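Local coordinates for Myo-inositol phosphohydrolase (Mitsuokella multacida, PDB 4WU3), which probably removes phosphate groups from phytate (myo-inositol hexakisphosphate) as a PTP-like inositol phosphatase, and here binds inositol-(1,3,4,5)-tetrakisphosphate, at residues R54-Q59 against S98-E103; N63-S68 against V91-C96; V109-S114 against D235-Y240. The protein carries 2 engineered substitutions. All coordinates share one frame; numbering follows the deposited sequence.

Contact 1: R54-Q59 against S98-E103; sequences RADVNQ and SEKELE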
ATOM      1  N   ARG A  54     -26.062  -8.300   8.128  1.00 13.52           N
ATOM      2  CA  ARG A  54     -27.346  -8.219   7.437  1.00 12.44           C
ATOM      3  C   ARG A  54     -28.488  -8.700   8.332  1.00 11.87           C
ATOM      4  O   ARG A  54     -28.521  -9.857   8.748  1.00  9.45           O
ATOM      5  CB  ARG A  54     -27.344  -9.078   6.167  1.00 12.92           C
ATOM      6  CG  ARG A  54     -26.214  -8.794   5.183  1.00 13.10           C
ATOM      7  CD  ARG A  54     -26.281  -7.382   4.647  1.00 12.21           C
ATOM      8  NE  ARG A  54     -27.439  -7.219   3.782  1.00 12.90           N
ATOM      9  CZ  ARG A  54     -27.793  -6.078   3.209  1.00 12.65           C
ATOM     10  NH1 ARG A  54     -27.080  -4.982   3.394  1.00 12.34           N
ATOM     11  NH2 ARG A  54     -28.862  -6.040   2.435  1.00 15.22           N
ATOM     12  N   ALA A  55     -29.419  -7.795   8.614  1.00 12.44           N
ATOM     13  CA  ALA A  55     -30.662  -8.149   9.269  1.00 12.51           C
ATOM     14  C   ALA A  55     -31.408  -9.064   8.322  1.00 12.93           C
ATOM     15  O   ALA A  55     -31.275  -8.933   7.110  1.00 14.54           O
ATOM     16  CB  ALA A  55     -31.484  -6.896   9.571  1.00 12.02           C
ATOM     17  N   ASP A  56     -32.190  -9.987   8.862  1.00 13.36           N
ATOM     18  CA  ASP A  56     -32.851 -10.995   8.042  1.00 13.93           C
ATOM     19  C   ASP A  56     -34.141 -10.472   7.422  1.00 15.19           C
ATOM     20  O   ASP A  56     -35.168 -10.381   8.088  1.00 14.57           O
ATOM     21  CB  ASP A  56     -33.154 -12.247   8.856  1.00 13.20           C
ATOM     22  CG  ASP A  56     -33.263 -13.473   7.991  1.00 13.89           C
ATOM     23  OD1 ASP A  56     -32.946 -13.374   6.779  1.00 17.29           O
ATOM     24  OD2 ASP A  56     -33.652 -14.536   8.509  1.00 16.23           O
ATOM     25  N   VAL A  57     -34.078 -10.162   6.131  1.00 14.69           N
ATOM     26  CA  VAL A  57     -35.168  -9.493   5.438  1.00 15.14           C
ATOM     27  C   VAL A  57     -35.395 -10.155   4.090  1.00 16.60           C
ATOM     28  O   VAL A  57     -34.437 -10.500   3.409  1.00 20.26           O
ATOM     29  CB  VAL A  57     -34.831  -8.018   5.199  1.00 14.75           C
ATOM     30  CG1 VAL A  57     -35.985  -7.321   4.510  1.00 14.55           C
ATOM     31  CG2 VAL A  57     -34.504  -7.324   6.510  1.00 15.81           C
ATOM     32  N   ASN A  58     -36.656 -10.338   3.707  1.00 17.84           N
ATOM     33  CA  ASN A  58     -36.976 -10.971   2.426  1.00 18.79           C
ATOM     34  C   ASN A  58     -36.751 -10.018   1.254  1.00 16.65           C
ATOM     35  O   ASN A  58     -37.645  -9.284   0.858  1.00 17.46           O
ATOM     36  CB  ASN A  58     -38.415 -11.479   2.424  1.00 21.47           C
ATOM     37  CG  ASN A  58     -38.815 -12.090   1.097  1.00 26.95           C
ATOM     38  OD1 ASN A  58     -37.970 -12.514   0.311  1.00 30.44           O
ATOM     39  ND2 ASN A  58     -40.116 -12.146   0.844  1.00 33.62           N
ATOM     40  N   GLN A  59     -35.546 -10.033   0.702  1.00 14.49           N
ATOM     41  CA  GLN A  59     -35.196  -9.107  -0.366  1.00 13.82           C
ATOM     42  C   GLN A  59     -33.859  -9.509  -0.974  1.00 13.83           C
ATOM     43  O   GLN A  59     -33.086 -10.253  -0.363  1.00 14.79           O
ATOM     44  CB  GLN A  59     -35.083  -7.688   0.189  1.00 14.31           C
ATOM     45  CG  GLN A  59     -33.899  -7.519   1.132  1.00 15.69           C
ATOM     46  CD  GLN A  59     -33.783  -6.124   1.715  1.00 16.04           C
ATOM     47  OE1 GLN A  59     -34.545  -5.222   1.373  1.00 14.53           O
ATOM     48  NE2 GLN A  59     -32.821  -5.946   2.619  1.00 16.47           N
ATOM     49  N   SER A  98     -28.206 -12.039   4.377  1.00  9.56           N
ATOM     50  CA  SER A  98     -28.908 -12.815   5.390  1.00  9.41           C
ATOM     51  C   SER A  98     -29.473 -14.070   4.737  1.00  9.95           C
ATOM     52  O   SER A  98     -29.388 -14.254   3.517  1.00  9.10           O
ATOM     53  CB  SER A  98     -30.053 -12.000   6.003  1.00 10.42           C
ATOM     54  OG  SER A  98     -31.177 -11.978   5.139  1.00 10.92           O
ATOM     55  N   GLU A  99     -30.062 -14.942   5.538  1.00 10.43           N
ATOM     56  CA  GLU A  99     -30.628 -16.173   4.995  1.00 11.65           C
ATOM     57  C   GLU A  99     -31.791 -15.894   4.030  1.00 11.94           C
ATOM     58  O   GLU A  99     -31.866 -16.481   2.961  1.00 11.88           O
ATOM     59  CB  GLU A  99     -31.098 -17.070   6.132  1.00 12.59           C
ATOM     60  CG  GLU A  99     -31.463 -18.466   5.691  1.00 14.35           C
ATOM     61  CD  GLU A  99     -31.798 -19.363   6.867  1.00 16.05           C
ATOM     62  OE1 GLU A  99     -32.326 -18.843   7.871  1.00 18.06           O
ATOM     63  OE2 GLU A  99     -31.547 -20.579   6.789  1.00 16.63           O
ATOM     64  N   LYS A 100     -32.705 -15.006   4.410  1.00 13.26           N
ATOM     65  CA  LYS A 100     -33.802 -14.634   3.512  1.00 13.57           C
ATOM     66  C   LYS A 100     -33.297 -13.953   2.235  1.00 13.29           C
ATOM     67  O   LYS A 100     -33.912 -14.074   1.172  1.00 10.78           O
ATOM     68  CB  LYS A 100     -34.808 -13.729   4.222  1.00 14.37           C
ATOM     69  CG  LYS A 100     -35.605 -14.427   5.315  1.00 15.02           C
ATOM     70  CD  LYS A 100     -36.685 -13.522   5.889  1.00 16.16           C
ATOM     71  CE  LYS A 100     -37.272 -14.101   7.168  1.00 17.28           C
ATOM     72  NZ  LYS A 100     -37.928 -15.400   6.900  1.00 18.40           N
ATOM     73  N   GLU A 101     -32.181 -13.235   2.323  1.00 12.95           N
ATOM     74  CA  GLU A 101     -31.623 -12.619   1.114  1.00 11.96           C
ATOM     75  C   GLU A 101     -31.019 -13.686   0.203  1.00 11.36           C
ATOM     76  O   GLU A 101     -31.117 -13.597  -1.019  1.00 10.62           O
ATOM     77  CB  GLU A 101     -30.603 -11.531   1.463  1.00 13.11           C
ATOM     78  CG  GLU A 101     -31.242 -10.311   2.120  1.00 13.56           C
ATOM     79  CD  GLU A 101     -30.239  -9.327   2.687  1.00 14.88           C
ATOM     80  OE1 GLU A 101     -29.156  -9.750   3.166  1.00 13.33           O
ATOM     81  OE2 GLU A 101     -30.559  -8.116   2.669  1.00 16.95           O
ATOM     82  N   LEU A 102     -30.415 -14.713   0.791  1.00 10.67           N
ATOM     83  CA  LEU A 102     -29.936 -15.832  -0.016  1.00 11.04           C
ATOM     84  C   LEU A 102     -31.124 -16.490  -0.719  1.00 12.00           C
ATOM     85  O   LEU A 102     -31.061 -16.797  -1.916  1.00 10.92           O
ATOM     86  CB  LEU A 102     -29.178 -16.860   0.824  1.00 10.67           C
ATOM     87  CG  LEU A 102     -28.760 -18.140   0.083  1.00 11.63           C
ATOM     88  CD1 LEU A 102     -27.796 -17.843  -1.055  1.00 11.51           C
ATOM     89  CD2 LEU A 102     -28.150 -19.169   1.017  1.00 12.51           C
ATOM     90  N   GLU A 103     -32.213 -16.687   0.020  1.00 13.43           N
ATOM     91  CA  GLU A 103     -33.409 -17.322  -0.545  1.00 15.15           C
ATOM     92  C   GLU A 103     -33.924 -16.512  -1.739  1.00 14.54           C
ATOM     93  O   GLU A 103     -34.283 -17.081  -2.775  1.00 15.32           O
ATOM     94  CB  GLU A 103     -34.479 -17.513   0.532  1.00 17.08           C
ATOM     95  CG  GLU A 103     -34.164 -18.672   1.469  1.00 18.80           C
ATOM     96  CD  GLU A 103     -34.878 -18.585   2.810  1.00 21.87           C
ATOM     97  OE1 GLU A 103     -35.828 -17.784   2.957  1.00 24.51           O
ATOM     98  OE2 GLU A 103     -34.478 -19.326   3.730  1.00 25.47           O
TER
HETATM   99  O   HOH W   1     -30.592  -6.973   5.425  1.00 16.26           O
HETATM  100  O   HOH W   2     -34.381 -16.907   7.703  1.00 23.31           O
HETATM  101  O   HOH W   3     -36.346 -14.614   0.478  1.00 17.64           O

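Contact 2: N63-S68 against V91-C96; sequences NFRMGS and VSASSC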
ATOM      1  N   ASN A  63     -26.311  -4.153  -3.492  1.00  9.94           N
ATOM      2  CA  ASN A  63     -25.449  -4.214  -4.665  1.00 10.47           C
ATOM      3  C   ASN A  63     -25.572  -5.497  -5.455  1.00 10.36           C
ATOM      4  O   ASN A  63     -24.629  -5.905  -6.127  1.00 12.61           O
ATOM      5  CB  ASN A  63     -23.984  -3.990  -4.257  1.00 10.57           C
ATOM      6  CG  ASN A  63     -23.714  -2.550  -3.896  1.00 11.06           C
ATOM      7  OD1 ASN A  63     -24.276  -1.639  -4.511  1.00 10.41           O
ATOM      8  ND2 ASN A  63     -22.880  -2.330  -2.880  1.00 10.81           N
ATOM      9  N   PHE A  64     -26.727  -6.136  -5.390  1.00 10.06           N
ATOM     10  CA  PHE A  64     -26.939  -7.327  -6.191  1.00 10.35           C
ATOM     11  C   PHE A  64     -26.918  -6.978  -7.682  1.00 10.98           C
ATOM     12  O   PHE A  64     -27.529  -6.003  -8.106  1.00 12.90           O
ATOM     13  CB  PHE A  64     -28.268  -7.998  -5.862  1.00  9.81           C
ATOM     14  CG  PHE A  64     -28.540  -9.197  -6.717  1.00 10.52           C
ATOM     15  CD1 PHE A  64     -28.069 -10.449  -6.348  1.00 10.52           C
ATOM     16  CD2 PHE A  64     -29.211  -9.067  -7.912  1.00 10.24           C
ATOM     17  CE1 PHE A  64     -28.284 -11.545  -7.150  1.00 10.03           C
ATOM     18  CE2 PHE A  64     -29.430 -10.165  -8.715  1.00 10.26           C
ATOM     19  CZ  PHE A  64     -28.962 -11.403  -8.338  1.00  9.58           C
ATOM     20  N   ARG A  65     -26.224  -7.774  -8.480  1.00 11.05           N
ATOM     21  CA  ARG A  65     -26.355  -7.661  -9.926  1.00 11.37           C
ATOM     22  C   ARG A  65     -26.060  -8.986 -10.583  1.00 12.14           C
ATOM     23  O   ARG A  65     -25.350  -9.821 -10.031  1.00 11.95           O
ATOM     24  CB  ARG A  65     -25.439  -6.582 -10.506  1.00 12.30           C
ATOM     25  CG  ARG A  65     -23.943  -6.892 -10.453  1.00 12.06           C
ATOM     26  CD  ARG A  65     -23.349  -6.522  -9.102  1.00 11.26           C
ATOM     27  NE  ARG A  65     -21.915  -6.272  -9.175  1.00 10.49           N
ATOM     28  CZ  ARG A  65     -21.165  -5.935  -8.130  1.00 10.14           C
ATOM     29  NH1 ARG A  65     -21.702  -5.819  -6.930  1.00 10.91           N
ATOM     30  NH2 ARG A  65     -19.876  -5.721  -8.278  1.00 10.09           N
ATOM     31  N   MET A  66     -26.653  -9.183 -11.751  1.00 12.53           N
ATOM     32  CA  MET A  66     -26.339 -10.320 -12.581  1.00 13.02           C
ATOM     33  C   MET A  66     -25.522  -9.827 -13.760  1.00 12.42           C
ATOM     34  O   MET A  66     -25.617  -8.671 -14.146  1.00  9.55           O
ATOM     35  CB  MET A  66     -27.618 -10.997 -13.050  1.00 16.69           C
ATOM     36  CG  MET A  66     -28.232 -11.863 -11.962  1.00 18.83           C
ATOM     37  SD  MET A  66     -29.887 -12.388 -12.351  1.00 25.57           S
ATOM     38  CE  MET A  66     -29.664 -13.260 -13.897  1.00 26.44           C
ATOM     39  N   GLY A  67     -24.706 -10.710 -14.314  1.00 12.90           N
ATOM     40  CA  GLY A  67     -23.841 -10.349 -15.422  1.00 13.59           C
ATOM     41  C   GLY A  67     -24.606  -9.902 -16.643  1.00 13.53           C
ATOM     42  O   GLY A  67     -24.077  -9.164 -17.482  1.00 15.18           O
ATOM     43  N   SER A  68     -25.855 -10.348 -16.742  1.00 13.58           N
ATOM     44  CA  SER A  68     -26.711 -10.014 -17.883  1.00 13.96           C
ATOM     45  C   SER A  68     -27.501  -8.719 -17.675  1.00 13.93           C
ATOM     46  O   SER A  68     -28.277  -8.321 -18.540  1.00 13.57           O
ATOM     47  CB  SER A  68     -27.679 -11.170 -18.183  1.00 13.55           C
ATOM     48  OG  SER A  68     -28.507 -11.472 -17.069  1.00 13.07           O
ATOM     49  N   VAL A  91     -23.464 -15.628 -14.024  1.00  8.25           N
ATOM     50  CA  VAL A  91     -22.791 -15.059 -12.903  1.00  7.64           C
ATOM     51  C   VAL A  91     -23.672 -14.008 -12.229  1.00  7.32           C
ATOM     52  O   VAL A  91     -24.434 -13.305 -12.900  1.00  6.77           O
ATOM     53  CB  VAL A  91     -21.468 -14.430 -13.376  1.00  7.43           C
ATOM     54  CG1 VAL A  91     -21.715 -13.081 -14.035  1.00  7.41           C
ATOM     55  CG2 VAL A  91     -20.517 -14.284 -12.212  1.00  7.67           C
ATOM     56  N   SER A  92     -23.585 -13.923 -10.906  1.00  6.99           N
ATOM     57  CA  SER A  92     -24.171 -12.791 -10.172  1.00  7.38           C
ATOM     58  C   SER A  92     -23.239 -12.408  -9.031  1.00  6.99           C
ATOM     59  O   SER A  92     -22.239 -13.077  -8.800  1.00  6.06           O
ATOM     60  CB  SER A  92     -25.584 -13.101  -9.649  1.00  7.27           C
ATOM     61  OG  SER A  92     -25.594 -14.254  -8.825  1.00  7.38           O
ATOM     62  N   ALA A  93     -23.564 -11.314  -8.343  1.00  6.97           N
ATOM     63  CA  ALA A  93     -22.727 -10.785  -7.273  1.00  6.78           C
ATOM     64  C   ALA A  93     -23.522  -9.859  -6.351  1.00  6.59           C
ATOM     65  O   ALA A  93     -24.586  -9.353  -6.719  1.00  6.05           O
ATOM     66  CB  ALA A  93     -21.541 -10.036  -7.863  1.00  7.05           C
ATOM     67  N   SER A  94     -22.995  -9.636  -5.153  1.00  6.39           N
ATOM     68  CA  SER A  94     -23.674  -8.800  -4.170  1.00  6.54           C
ATOM     69  C   SER A  94     -22.826  -8.629  -2.948  1.00  7.30           C
ATOM     70  O   SER A  94     -21.747  -9.203  -2.841  1.00  6.58           O
ATOM     71  CB  SER A  94     -24.990  -9.443  -3.721  1.00  6.36           C
ATOM     72  OG  SER A  94     -24.735 -10.629  -2.983  1.00  6.28           O
ATOM     73  N   SER A  95     -23.354  -7.832  -2.020  1.00  8.90           N
ATOM     74  CA  SER A  95     -22.887  -7.774  -0.651  1.00  8.62           C
ATOM     75  C   SER A  95     -23.138  -9.103   0.039  1.00  8.94           C
ATOM     76  O   SER A  95     -23.772 -10.000  -0.510  1.00  8.92           O
ATOM     77  CB  SER A  95     -23.702  -6.737   0.107  1.00  9.37           C
ATOM     78  OG  SER A  95     -25.018  -7.237   0.365  1.00  9.57           O
ATOM     79  N   CYS A  96     -22.696  -9.207   1.282  1.00  8.96           N
ATOM     80  CA  CYS A  96     -23.060 -10.350   2.060  1.00  9.51           C
ATOM     81  C   CYS A  96     -24.574 -10.330   2.220  1.00  8.65           C
ATOM     82  O   CYS A  96     -25.213  -9.307   1.994  1.00  8.64           O
ATOM     83  CB  CYS A  96     -22.327 -10.357   3.403  1.00 10.68           C
ATOM     84  SG  CYS A  96     -22.637  -8.949   4.473  1.00 12.75           S
TER

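Contact 3: V109-S114 against D235-Y240; sequences VPVKPS and DAWLHY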
ATOM      1  N   VAL A 109     -32.127 -16.425  -9.543  1.00 17.14           N
ATOM      2  CA  VAL A 109     -31.212 -16.938 -10.569  1.00 16.89           C
ATOM      3  C   VAL A 109     -31.822 -18.150 -11.281  1.00 16.96           C
ATOM      4  O   VAL A 109     -32.504 -18.973 -10.670  1.00 16.11           O
ATOM      5  CB  VAL A 109     -29.800 -17.257 -10.022  1.00 17.22           C
ATOM      6  CG1 VAL A 109     -29.127 -15.985  -9.524  1.00 17.78           C
ATOM      7  CG2 VAL A 109     -29.857 -18.301  -8.920  1.00 17.27           C
ATOM      8  N   PRO A 110     -31.606 -18.242 -12.594  1.00 17.24           N
ATOM      9  CA  PRO A 110     -32.272 -19.270 -13.372  1.00 17.68           C
ATOM     10  C   PRO A 110     -31.556 -20.620 -13.336  1.00 20.50           C
ATOM     11  O   PRO A 110     -31.357 -21.238 -14.376  1.00 24.78           O
ATOM     12  CB  PRO A 110     -32.272 -18.682 -14.785  1.00 17.30           C
ATOM     13  CG  PRO A 110     -31.041 -17.842 -14.829  1.00 18.55           C
ATOM     14  CD  PRO A 110     -30.840 -17.307 -13.435  1.00 17.73           C
ATOM     15  N   VAL A 111     -31.181 -21.072 -12.144  1.00 18.19           N
ATOM     16  CA  VAL A 111     -30.678 -22.431 -11.969  1.00 19.08           C
ATOM     17  C   VAL A 111     -31.274 -23.001 -10.696  1.00 18.10           C
ATOM     18  O   VAL A 111     -31.853 -22.271  -9.897  1.00 16.65           O
ATOM     19  CB  VAL A 111     -29.128 -22.501 -11.884  1.00 18.10           C
ATOM     20  CG1 VAL A 111     -28.505 -22.041 -13.189  1.00 19.61           C
ATOM     21  CG2 VAL A 111     -28.605 -21.668 -10.726  1.00 19.46           C
ATOM     22  N   LYS A 112     -31.128 -24.308 -10.524  1.00 18.23           N
ATOM     23  CA  LYS A 112     -31.464 -24.958  -9.275  1.00 19.45           C
ATOM     24  C   LYS A 112     -30.330 -24.765  -8.293  1.00 18.55           C
ATOM     25  O   LYS A 112     -29.210 -24.489  -8.694  1.00 14.63           O
ATOM     26  CB  LYS A 112     -31.691 -26.446  -9.504  1.00 25.96           C
ATOM     27  CG  LYS A 112     -32.775 -26.748 -10.533  1.00 29.47           C
ATOM     28  CD  LYS A 112     -33.103 -28.235 -10.571  1.00 36.31           C
ATOM     29  CE  LYS A 112     -32.029 -29.047 -11.288  1.00 37.97           C
ATOM     30  NZ  LYS A 112     -31.822 -28.629 -12.703  1.00 43.53           N
ATOM     31  N   PRO A 113     -30.619 -24.890  -6.991  1.00 17.16           N
ATOM     32  CA  PRO A 113     -29.574 -24.773  -5.991  1.00 16.82           C
ATOM     33  C   PRO A 113     -28.363 -25.662  -6.285  1.00 17.04           C
ATOM     34  O   PRO A 113     -27.225 -25.248  -6.048  1.00 16.51           O
ATOM     35  CB  PRO A 113     -30.275 -25.223  -4.710  1.00 18.19           C
ATOM     36  CG  PRO A 113     -31.695 -24.832  -4.915  1.00 18.05           C
ATOM     37  CD  PRO A 113     -31.959 -24.952  -6.390  1.00 17.34           C
ATOM     38  N   SER A 114     -28.594 -26.866  -6.801  1.00 14.16           N
ATOM     39  CA  SER A 114     -27.488 -27.791  -7.081  1.00 14.70           C
ATOM     40  C   SER A 114     -26.476 -27.234  -8.096  1.00 13.36           C
ATOM     41  O   SER A 114     -25.339 -27.697  -8.164  1.00 11.69           O
ATOM     42  CB  SER A 114     -28.023 -29.149  -7.562  1.00 15.97           C
ATOM     43  OG  SER A 114     -28.834 -29.014  -8.728  1.00 18.52           O
ATOM     44  N   ASP A 235     -22.514 -26.141 -16.237  1.00 14.07           N
ATOM     45  CA  ASP A 235     -23.744 -25.421 -16.045  1.00 12.99           C
ATOM     46  C   ASP A 235     -23.730 -24.652 -14.728  1.00 13.23           C
ATOM     47  O   ASP A 235     -24.772 -24.285 -14.185  1.00 15.86           O
ATOM     48  CB  ASP A 235     -24.899 -26.395 -16.096  1.00 13.16           C
ATOM     49  CG  ASP A 235     -24.787 -27.480 -15.059  1.00 14.15           C
ATOM     50  OD1 ASP A 235     -23.672 -27.753 -14.575  1.00 15.71           O
ATOM     51  OD2 ASP A 235     -25.827 -28.076 -14.721  1.00 16.42           O
ATOM     52  N   ALA A 236     -22.542 -24.408 -14.209  1.00 12.24           N
ATOM     53  CA  ALA A 236     -22.412 -23.846 -12.880  1.00 10.72           C
ATOM     54  C   ALA A 236     -22.774 -22.367 -12.863  1.00  9.76           C
ATOM     55  O   ALA A 236     -22.420 -21.620 -13.771  1.00 10.29           O
ATOM     56  CB  ALA A 236     -20.996 -24.043 -12.374  1.00 10.21           C
ATOM     57  N   TRP A 237     -23.485 -21.948 -11.826  1.00  8.54           N
ATOM     58  CA  TRP A 237     -23.774 -20.544 -11.647  1.00  8.14           C
ATOM     59  C   TRP A 237     -22.954 -20.055 -10.467  1.00  7.94           C
ATOM     60  O   TRP A 237     -23.009 -20.635  -9.393  1.00  7.98           O
ATOM     61  CB  TRP A 237     -25.264 -20.319 -11.403  1.00  7.70           C
ATOM     62  CG  TRP A 237     -25.592 -18.880 -11.306  1.00  7.09           C
ATOM     63  CD1 TRP A 237     -25.345 -18.064 -10.250  1.00  7.02           C
ATOM     64  CD2 TRP A 237     -26.203 -18.071 -12.306  1.00  7.09           C
ATOM     65  NE1 TRP A 237     -25.761 -16.795 -10.523  1.00  7.17           N
ATOM     66  CE2 TRP A 237     -26.287 -16.765 -11.787  1.00  7.44           C
ATOM     67  CE3 TRP A 237     -26.668 -18.314 -13.597  1.00  6.79           C
ATOM     68  CZ2 TRP A 237     -26.845 -15.710 -12.504  1.00  6.80           C
ATOM     69  CZ3 TRP A 237     -27.203 -17.266 -14.313  1.00  7.03           C
ATOM     70  CH2 TRP A 237     -27.294 -15.982 -13.764  1.00  7.32           C
ATOM     71  N   LEU A 238     -22.179 -18.999 -10.694  1.00  8.41           N
ATOM     72  CA  LEU A 238     -21.303 -18.425  -9.676  1.00  7.99           C
ATOM     73  C   LEU A 238     -21.839 -17.110  -9.122  1.00  7.36           C
ATOM     74  O   LEU A 238     -22.140 -16.182  -9.866  1.00  6.39           O
ATOM     75  CB  LEU A 238     -19.911 -18.184 -10.263  1.00  8.33           C
ATOM     76  CG  LEU A 238     -19.112 -19.435 -10.635  1.00  9.18           C
ATOM     77  CD1 LEU A 238     -17.670 -19.066 -10.958  1.00 10.00           C
ATOM     78  CD2 LEU A 238     -19.152 -20.464  -9.520  1.00  9.63           C
ATOM     79  N   HIS A 239     -21.957 -17.044  -7.803  1.00  7.17           N
ATOM     80  CA  HIS A 239     -22.348 -15.820  -7.136  1.00  6.96           C
ATOM     81  C   HIS A 239     -21.215 -15.380  -6.230  1.00  6.97           C
ATOM     82  O   HIS A 239     -20.910 -16.061  -5.250  1.00  7.48           O
ATOM     83  CB  HIS A 239     -23.616 -16.027  -6.302  1.00  7.30           C
ATOM     84  CG  HIS A 239     -24.097 -14.779  -5.650  1.00  6.76           C
ATOM     85  ND1 HIS A 239     -24.866 -13.850  -6.312  1.00  6.78           N
ATOM     86  CD2 HIS A 239     -23.861 -14.267  -4.417  1.00  6.91           C
ATOM     87  CE1 HIS A 239     -25.104 -12.828  -5.511  1.00  7.15           C
ATOM     88  NE2 HIS A 239     -24.510 -13.056  -4.353  1.00  6.98           N
ATOM     89  N   TYR A 240     -20.579 -14.260  -6.576  1.00  6.68           N
ATOM     90  CA  TYR A 240     -19.467 -13.721  -5.803  1.00  6.39           C
ATOM     91  C   TYR A 240     -19.979 -12.726  -4.772  1.00  6.78           C
ATOM     92  O   TYR A 240     -20.870 -11.904  -5.051  1.00  7.35           O
ATOM     93  CB  TYR A 240     -18.472 -12.990  -6.705  1.00  5.83           C
ATOM     94  CG  TYR A 240     -17.839 -13.841  -7.770  1.00  5.60           C
ATOM     95  CD1 TYR A 240     -16.815 -14.715  -7.465  1.00  5.33           C
ATOM     96  CD2 TYR A 240     -18.255 -13.752  -9.092  1.00  5.60           C
ATOM     97  CE1 TYR A 240     -16.232 -15.495  -8.446  1.00  5.38           C
ATOM     98  CE2 TYR A 240     -17.683 -14.521 -10.076  1.00  5.27           C
ATOM     99  CZ  TYR A 240     -16.670 -15.394  -9.755  1.00  5.33           C
ATOM    100  OH  TYR A 240     -16.103 -16.180 -10.744  1.00  4.88           O
TER

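Contact 1: R54-Q59 against S98-E103
Asp56 and Ser98, Asn58 and Lys100, and Gln59 and Glu101 keep the two backbones close, with CA atoms 5.0 to 5.2 Å apart, where the chain leaving strand 49-54 at Arg54, irregular from Ala55 on and with an inverse gamma turn centred on Asn58, runs past the N-terminal end of helix 99-108. Ser98 is the N-cap and forms a capping box with Glu101: Glu101 N donates to Ser98 OG (3.2 Å), and Ser98 N returns a bond to Glu101 OE1 (2.8 Å). The serine hydroxyl then gives its own proton across the contact to Asp56 OD1, the two oxygens 2.8 Å apart. That carboxylate oxygen also receives Lys100 N, through the syn lone pair, while the hydroxyl approaches from the anti side. Asp56 thus binds both the capping residue and an amide of the first helical turn.

Glu101 carries the other half. Its CG stands beside its own backbone N (chi1 -68°) and the chain then extends, which delivers the carboxylate to Arg54. The arginine, bent at chi2 and chi3, grips it side-on. NE reaches Glu101 OE1 at 3.1 Å in an almost straight bond (177°), and NH2 reaches Glu101 OE2 at 2.7 Å; the guanidinium and carboxylate planes are only 21° apart. Gln59, lying alongside Glu101 and pointing the same way, adds NE2 to the anti lone pair of Glu101 OE2. A water joins this same oxygen to Ala55 O. Glu99, by contrast, turns to a salt bridge with Arg193.

Each Glu101 oxygen therefore accepts from two protein donors, which fixes the carboxylate's rotation and is consistent with an ionised group. Asp56, bonded to Lys100 N beside the N-terminal amides of the first turn, should likewise suit the positive end of the helix dipole.

Contact 2: N63-S68 against V91-C96
Arg65 and Ala93 form the antiparallel hydrogen-bonded pair at the middle of this contact: Arg65 N donates to Ala93 O and Ala93 N to Arg65 O, each N-to-O distance being 2.9 Å. One residue on, Met66 and Ser92 are a non-hydrogen-bonded pair, and beyond them Gly67 N meets Val91 O at 3.0 Å.

Arg65 is the side chain to trace. From CB, CG enters the gap between backbone N and carbonyl carbon (chi1 69°), and a bend at chi2 (-84°) then folds the chain along the partner strand. CD is the first atom to touch, against Ala93 O and Ala93 CB. NE lies 4.0 Å from Ala93 CB, and CZ is nearly as close, because the methyl sits over one face of the guanidinium, offset toward its rim. At the tip NH1 turns back to Asn63 O at 3.0 Å, nearly in the guanidinium plane, and it also bonds Gly245 O.

The opposite face of the pairing carries Met66, whose CG packs on Ser92 CB at 3.7 Å; Phe64 CE1 reaches the same Ser92 CB at 4.0 Å. At the far end Val91 CG1 rests against Gly67 CA at 3.7 Å.

Strand 65-66 is one outermost strand of the five-stranded mixed sheet, and 91-94 joins it to 237-241. Helix 247-261 lies on the Arg65 and Ala93 face through Thr249, Thr250 and Met253, whereas Met66 leans on Trp237. Asn63 ND2 and Arg65 NH1 reach the carbonyls of Ala244 and Gly245, in the turn leading from strand 237-241 to that helix, where PTP-like enzymes carry their phosphate-binding P-loop.

Contact 3: V109-S114 against D235-Y240
Trp237 and the Val109-Val111 turn meet within the beta-alpha-beta crossover of the PTP-like domain, in which strand 91-94 passes through helix 99-108 to strand 116-122 and strand 237-241 lies between the two in the sheet. The Trp237 side chain swings away from its own amide nitrogen (chi1 -176°), which lays the indole against the loop that leaves the helix. Val109 CB stands over its five-membered ring, 4.2 Å from the centroid and 19° off the normal, a CH-pi contact. Val109 CG1 adds a closer approach of 3.6 Å to Trp237 NE1. Pro110 makes the second CH-pi contact: its CD is 4.1 Å from the centroid of the six-membered ring, 29° off the normal. An inverse gamma turn centred on Pro110 then brings Val111 back to the root of the side chain, where its CG2 meets Trp237 CB at 3.7 Å.

No hydrogen bond crosses between the segments, so dispersion and CH-pi forces hold them. The indole N-H is nevertheless satisfied. Trp237 therefore serves two partners at once: its ring face receives the apolar loop, while its one polar side-chain atom is bound by Ser92 OG on the neighbouring strand.

From the N terminus, the chain leaves strand 49-54 and contact 1 begins; it closes only when the chain reaches the start of helix 99-108. Contact 2 forms entirely within that loop, pairing 65-66 with 91-94 to give one edge of the mixed sheet, so the inner closure precedes the outer. The two touch where Arg54 CG lies 3.4 Å from Cys96 O. Contact 3 opens after both, at the far end of the same helix, and spans 120 residues to strand 237-241. It meets contact 2 where strands 91-94 and 237-241 lie side by side: His239 ND1 and NE2 probably bond Ser92 OG and Ser94 OG. Together, contacts 1 and 3 anchor the two ends of helix 99-108.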